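Local coordinates for bifunctional protein PutA (Bdellovibrio bacteriovorus, PDB 5UR2) that probably couples both steps of proline breakdown, oxidising proline on a flavin-bearing proline dehydrogenase barrel and then L-glutamate gamma-semialdehyde to glutamate with NAD+ in an aldehyde dehydrogenase module, at residues A597-R602 / G935-R940; A649-A654 / P958-Q963. All coordinates share one frame; numbering follows the deposited sequence.

Contact 1 (A597-R602 / G935-R940); sequences AIDFCR and GAMVDR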
loop_
_atom_site.group_PDB
_atom_site.type_symbol
_atom_site.label_atom_id
_atom_site.label_comp_id
_atom_site.label_asym_id
_atom_site.label_seq_id
_atom_site.Cartn_x
_atom_site.Cartn_y
_atom_site.Cartn_z
ATOM N N ALA B 597 -1.705 -19.759 13.095
ATOM C CA ALA B 597 -3.089 -19.734 12.619
ATOM C C ALA B 597 -3.844 -18.558 13.206
ATOM O O ALA B 597 -4.574 -17.858 12.496
ATOM C CB ALA B 597 -3.820 -21.043 12.959
ATOM N N ILE B 598 -3.676 -18.326 14.503
ATOM C CA ILE B 598 -4.283 -17.162 15.138
ATOM C C ILE B 598 -3.758 -15.882 14.500
ATOM O O ILE B 598 -4.519 -14.946 14.224
ATOM C CB ILE B 598 -4.010 -17.209 16.649
ATOM C CG1 ILE B 598 -4.776 -18.382 17.249
ATOM C CG2 ILE B 598 -4.366 -15.858 17.358
ATOM C CD1 ILE B 598 -4.296 -18.781 18.653
ATOM N N ASP B 599 -2.454 -15.841 14.227
ATOM C CA ASP B 599 -1.843 -14.656 13.636
ATOM C C ASP B 599 -2.440 -14.341 12.270
ATOM O O ASP B 599 -2.692 -13.173 11.963
ATOM C CB ASP B 599 -0.321 -14.834 13.520
ATOM C CG ASP B 599 0.404 -14.701 14.859
ATOM O OD1 ASP B 599 -0.210 -14.209 15.847
ATOM O OD2 ASP B 599 1.617 -15.063 14.910
ATOM N N PHE B 600 -2.630 -15.363 11.421
ATOM C CA PHE B 600 -3.248 -15.145 10.107
ATOM C C PHE B 600 -4.630 -14.516 10.253
ATOM O O PHE B 600 -4.961 -13.533 9.572
ATOM C CB PHE B 600 -3.343 -16.471 9.334
ATOM C CG PHE B 600 -2.059 -16.893 8.645
ATOM C CD1 PHE B 600 -1.291 -15.973 7.929
ATOM C CD2 PHE B 600 -1.641 -18.217 8.691
ATOM C CE1 PHE B 600 -0.113 -16.358 7.284
ATOM C CE2 PHE B 600 -0.450 -18.630 8.046
ATOM C CZ PHE B 600 0.309 -17.687 7.346
ATOM N N CYS B 601 -5.449 -15.082 11.144
ATOM C CA CYS B 601 -6.769 -14.542 11.441
ATOM C C CYS B 601 -6.700 -13.061 11.775
ATOM O O CYS B 601 -7.375 -12.227 11.156
ATOM C CB CYS B 601 -7.385 -15.299 12.617
ATOM S SG CYS B 601 -7.904 -16.971 12.257
ATOM N N ARG B 602 -5.894 -12.720 12.779
ATOM C CA ARG B 602 -5.883 -11.336 13.240
ATOM C C ARG B 602 -5.267 -10.410 12.200
ATOM O O ARG B 602 -5.752 -9.294 12.001
ATOM C CB ARG B 602 -5.137 -11.233 14.573
ATOM C CG ARG B 602 -5.735 -12.131 15.629
ATOM C CD ARG B 602 -5.711 -11.429 16.957
ATOM N NE ARG B 602 -6.085 -12.314 18.051
ATOM C CZ ARG B 602 -7.334 -12.568 18.427
ATOM N NH1 ARG B 602 -8.366 -12.032 17.782
ATOM N NH2 ARG B 602 -7.552 -13.372 19.461
ATOM N N GLY B 935 10.776 -20.866 10.661
ATOM C CA GLY B 935 10.049 -20.102 11.669
ATOM C C GLY B 935 9.574 -18.720 11.252
ATOM O O GLY B 935 9.461 -17.823 12.103
ATOM N N ALA B 936 9.304 -18.510 9.967
ATOM C CA ALA B 936 8.764 -17.226 9.531
ATOM C C ALA B 936 7.448 -16.943 10.245
ATOM O O ALA B 936 6.583 -17.812 10.339
ATOM C CB ALA B 936 8.546 -17.214 8.009
ATOM N N MET B 937 7.294 -15.727 10.749
ATOM C CA MET B 937 6.084 -15.334 11.458
ATOM C C MET B 937 5.332 -14.260 10.681
ATOM O O MET B 937 5.933 -13.421 10.003
ATOM C CB MET B 937 6.406 -14.813 12.857
ATOM C CG MET B 937 7.158 -15.825 13.728
ATOM S SD MET B 937 7.521 -15.121 15.345
ATOM C CE MET B 937 5.898 -15.105 16.124
ATOM N N VAL B 938 4.005 -14.298 10.799
ATOM C CA VAL B 938 3.170 -13.262 10.210
ATOM C C VAL B 938 3.684 -11.886 10.608
ATOM O O VAL B 938 4.082 -11.665 11.758
ATOM C CB VAL B 938 1.717 -13.460 10.660
ATOM C CG1 VAL B 938 0.843 -12.268 10.197
ATOM C CG2 VAL B 938 1.201 -14.803 10.132
ATOM N N ASP B 939 3.691 -10.967 9.635
ATOM C CA ASP B 939 4.086 -9.569 9.777
ATOM C C ASP B 939 5.599 -9.420 9.930
ATOM O O ASP B 939 6.207 -8.580 9.263
ATOM C CB ASP B 939 3.317 -8.907 10.943
ATOM C CG ASP B 939 3.642 -7.426 11.110
ATOM O OD1 ASP B 939 3.419 -6.636 10.156
ATOM O OD2 ASP B 939 4.088 -7.041 12.223
ATOM N N ARG B 940 6.224 -10.242 10.775
ATOM C CA ARG B 940 7.669 -10.147 10.988
ATOM C C ARG B 940 8.466 -10.613 9.773
ATOM O O ARG B 940 9.486 -10.003 9.435
ATOM C CB ARG B 940 8.080 -10.960 12.215
ATOM C CG ARG B 940 7.376 -10.579 13.492
ATOM C CD ARG B 940 8.013 -11.255 14.680
ATOM N NE ARG B 940 7.183 -11.075 15.854
ATOM C CZ ARG B 940 7.494 -11.497 17.078
ATOM N NH1 ARG B 940 8.634 -12.143 17.315
ATOM N NH2 ARG B 940 6.647 -11.276 18.070
HETATM O O HOH W 1 2.999 -15.980 12.730
#

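Contact 2 (A649-A654 / P958-Q963); sequences AGMVTA and PDYLKQ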
loop_
_atom_site.group_PDB
_atom_site.type_symbol
_atom_site.label_atom_id
_atom_site.label_comp_id
_atom_site.label_asym_id
_atom_site.label_seq_id
_atom_site.Cartn_x
_atom_site.Cartn_y
_atom_site.Cartn_z
ATOM N N ALA B 649 -5.681 -22.311 7.580
ATOM C CA ALA B 649 -6.463 -21.199 8.142
ATOM C C ALA B 649 -6.137 -19.865 7.467
ATOM O O ALA B 649 -7.036 -19.045 7.223
ATOM C CB ALA B 649 -6.238 -21.086 9.646
ATOM N N GLY B 650 -4.859 -19.616 7.177
ATOM C CA GLY B 650 -4.491 -18.381 6.491
ATOM C C GLY B 650 -5.141 -18.251 5.119
ATOM O O GLY B 650 -5.622 -17.180 4.741
ATOM N N MET B 651 -5.130 -19.332 4.335
ATOM C CA MET B 651 -5.786 -19.299 3.026
ATOM C C MET B 651 -7.284 -19.053 3.182
ATOM O O MET B 651 -7.857 -18.188 2.508
ATOM C CB MET B 651 -5.539 -20.613 2.272
ATOM C CG MET B 651 -4.091 -20.890 1.857
ATOM S SD MET B 651 -3.910 -22.628 1.323
ATOM C CE MET B 651 -2.486 -22.537 0.253
ATOM N N VAL B 652 -7.928 -19.776 4.106
ATOM C CA VAL B 652 -9.383 -19.700 4.247
ATOM C C VAL B 652 -9.815 -18.328 4.762
ATOM O O VAL B 652 -10.788 -17.745 4.262
ATOM C CB VAL B 652 -9.901 -20.831 5.163
ATOM C CG1 VAL B 652 -11.394 -20.637 5.489
ATOM C CG2 VAL B 652 -9.728 -22.169 4.496
ATOM N N THR B 653 -9.140 -17.813 5.804
ATOM C CA THR B 653 -9.570 -16.534 6.367
ATOM C C THR B 653 -9.247 -15.380 5.430
ATOM O O THR B 653 -10.026 -14.419 5.337
ATOM C CB THR B 653 -8.949 -16.278 7.744
ATOM O OG1 THR B 653 -7.521 -16.319 7.656
ATOM C CG2 THR B 653 -9.423 -17.288 8.753
ATOM N N ALA B 654 -8.104 -15.437 4.735
ATOM C CA ALA B 654 -7.802 -14.376 3.777
ATOM C C ALA B 654 -8.872 -14.321 2.697
ATOM O O ALA B 654 -9.439 -13.260 2.427
ATOM C CB ALA B 654 -6.420 -14.572 3.145
ATOM N N PRO B 958 1.976 -7.268 3.487
ATOM C CA PRO B 958 0.990 -6.262 3.073
ATOM C C PRO B 958 0.500 -6.376 1.628
ATOM O O PRO B 958 -0.336 -5.559 1.225
ATOM C CB PRO B 958 1.757 -4.942 3.288
ATOM C CG PRO B 958 3.203 -5.323 3.038
ATOM C CD PRO B 958 3.344 -6.732 3.552
ATOM N N ASP B 959 0.961 -7.347 0.829
ATOM C CA ASP B 959 0.409 -7.551 -0.512
ATOM C C ASP B 959 -0.519 -8.753 -0.586
ATOM O O ASP B 959 -1.197 -8.928 -1.604
ATOM C CB ASP B 959 1.532 -7.721 -1.567
ATOM C CG ASP B 959 2.407 -6.469 -1.710
ATOM O OD1 ASP B 959 1.880 -5.337 -1.561
ATOM O OD2 ASP B 959 3.634 -6.619 -1.918
ATOM N N TYR B 960 -0.576 -9.582 0.460
ATOM C CA TYR B 960 -1.158 -10.916 0.302
ATOM C C TYR B 960 -2.675 -10.873 0.113
ATOM O O TYR B 960 -3.213 -11.518 -0.796
ATOM C CB TYR B 960 -0.809 -11.791 1.492
ATOM C CG TYR B 960 -1.282 -13.205 1.308
ATOM C CD1 TYR B 960 -0.644 -14.052 0.404
ATOM C CD2 TYR B 960 -2.357 -13.691 2.015
ATOM C CE1 TYR B 960 -1.061 -15.357 0.216
ATOM C CE2 TYR B 960 -2.789 -15.009 1.843
ATOM C CZ TYR B 960 -2.135 -15.832 0.937
ATOM O OH TYR B 960 -2.551 -17.122 0.743
ATOM N N LEU B 961 -3.380 -10.138 0.975
ATOM C CA LEU B 961 -4.839 -10.122 0.940
ATOM C C LEU B 961 -5.385 -9.633 -0.406
ATOM O O LEU B 961 -6.443 -10.107 -0.854
ATOM C CB LEU B 961 -5.369 -9.245 2.075
ATOM C CG LEU B 961 -6.867 -9.310 2.339
ATOM C CD1 LEU B 961 -7.267 -10.774 2.588
ATOM C CD2 LEU B 961 -7.230 -8.403 3.522
ATOM N N LYS B 962 -4.678 -8.707 -1.066
ATOM C CA LYS B 962 -5.127 -8.169 -2.351
ATOM C C LYS B 962 -5.188 -9.220 -3.456
ATOM O O LYS B 962 -5.940 -9.045 -4.429
ATOM C CB LYS B 962 -4.206 -7.026 -2.788
ATOM C CG LYS B 962 -4.256 -5.798 -1.858
ATOM C CD LYS B 962 -3.206 -4.787 -2.278
ATOM C CE LYS B 962 -3.240 -3.566 -1.409
ATOM N NZ LYS B 962 -2.336 -2.509 -1.928
ATOM N N GLN B 963 -4.414 -10.298 -3.340
ATOM C CA GLN B 963 -4.472 -11.376 -4.332
ATOM C C GLN B 963 -5.845 -12.040 -4.378
ATOM O O GLN B 963 -6.182 -12.685 -5.378
ATOM C CB GLN B 963 -3.408 -12.430 -4.020
ATOM C CG GLN B 963 -1.968 -11.994 -4.268
ATOM C CD GLN B 963 -1.633 -11.982 -5.744
ATOM O OE1 GLN B 963 -1.814 -10.974 -6.424
ATOM N NE2 GLN B 963 -1.202 -13.130 -6.262
#

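Contact 1 (A597-R602 / G935-R940)
V938 lies against D599 and F600 of helix 587-611, where the loop between strands 926-929 and 946-947 meets the helix inside the aldehyde dehydrogenase fold. The apolar part rests chiefly on one methyl. CG2 of V938 sits over one face of the F600 ring, 3.5 Å from CE1, and packs at 3.7 Å against CB of D599. A chi1 of 173° puts CG2 of V938 opposite its carbonyl carbon, beside the backbone N, and this is the branch over the ring. The polar part runs through a water that donates to OD2 of D599 at 2.7 Å and accepts from N of V938, so carboxylate and loop backbone are tied without touching. N467 ND2 also bonds to OD2, and E468 N holds OD1, which fixes the carboxylate's rotation in this buried place; such donors would be expected to keep it charged. N467 bonds as well to V938 O and R940 NE, so one asparagine side chain joins the carboxylate to the loop. F600 lies about 8 Å, side chain to side chain, from the predicted active-site residue E746. Within the loop, CE of M937 stands 4.0 Å above the guanidinium plane of R940, over its centre.

Contact 2 (A649-A654 / P958-Q963)
M651 and A654 of helix 646-657 meet Y960 and L961 at a buried junction of the aldehyde dehydrogenase fold, a packing contact made without direct hydrogen bonds between its two segments. At the start of 649-654, the carbonyl of A649 serves the helix itself: its O accepts from N of T653 and also from OG1 of T653 at 2.8 Å. The two donors come from opposite faces of the carbonyl plane, and the hydroxyl lies 32° out of that plane. This second bond satisfies a buried threonine hydroxyl inside its own helix. M651 comes next. Its CB points away from 958-963, yet CG remains 4.2 Å from OH of Y960, a loose approach at the phenol end of the ring. The M651 side chain also touches A715 and T717 of strand 711-717, and it is about 6 Å from that of E746, predicted to be an active-site residue. A654 makes the largest share of the contact on the helix side. Its CB reaches Y960 CE2 at 3.9 Å, meeting the ring obliquely, and lies equally far from CD1 of L961, so one small methyl is shared by two large side chains. CD1 of L961 also lies 3.3 Å from O of A654, a close approach of a methyl to a carbonyl. Y960 has chi1 of -175°, its CG opposite the backbone N, and sends its ring out to A654; the hydroxyl is bonded to that of Y964, just after this segment. Helix 587-611 closes the surroundings, its Y604 meeting the Y960 ring with planes about 25° apart and also touching A654, while segment 958-963 leads directly into strand 965-973, paired antiparallel with strand 623-638.

Both contacts are buried, and their centres are 11 Å apart within the aldehyde dehydrogenase module; contact 1 is the nearer to the centre of the chain. Their helical halves pack directly on each other: F600 CG is 3.6 Å from G650 CA, and C601 SG is 3.8 Å from T653 CG2. Helices 587-611 and 646-657 thus pack side by side, and each takes a loop from late in the chain. Chemistry separates them. Contact 1 combines a methyl over a ring with a water bridge to a buried carboxylate, whereas contact 2 relies on apolar packing around an alanine. Each loop also reaches the second subunit: R940 O bonds to S625 of that subunit, and D959 and K962 pair with its K962 and D959.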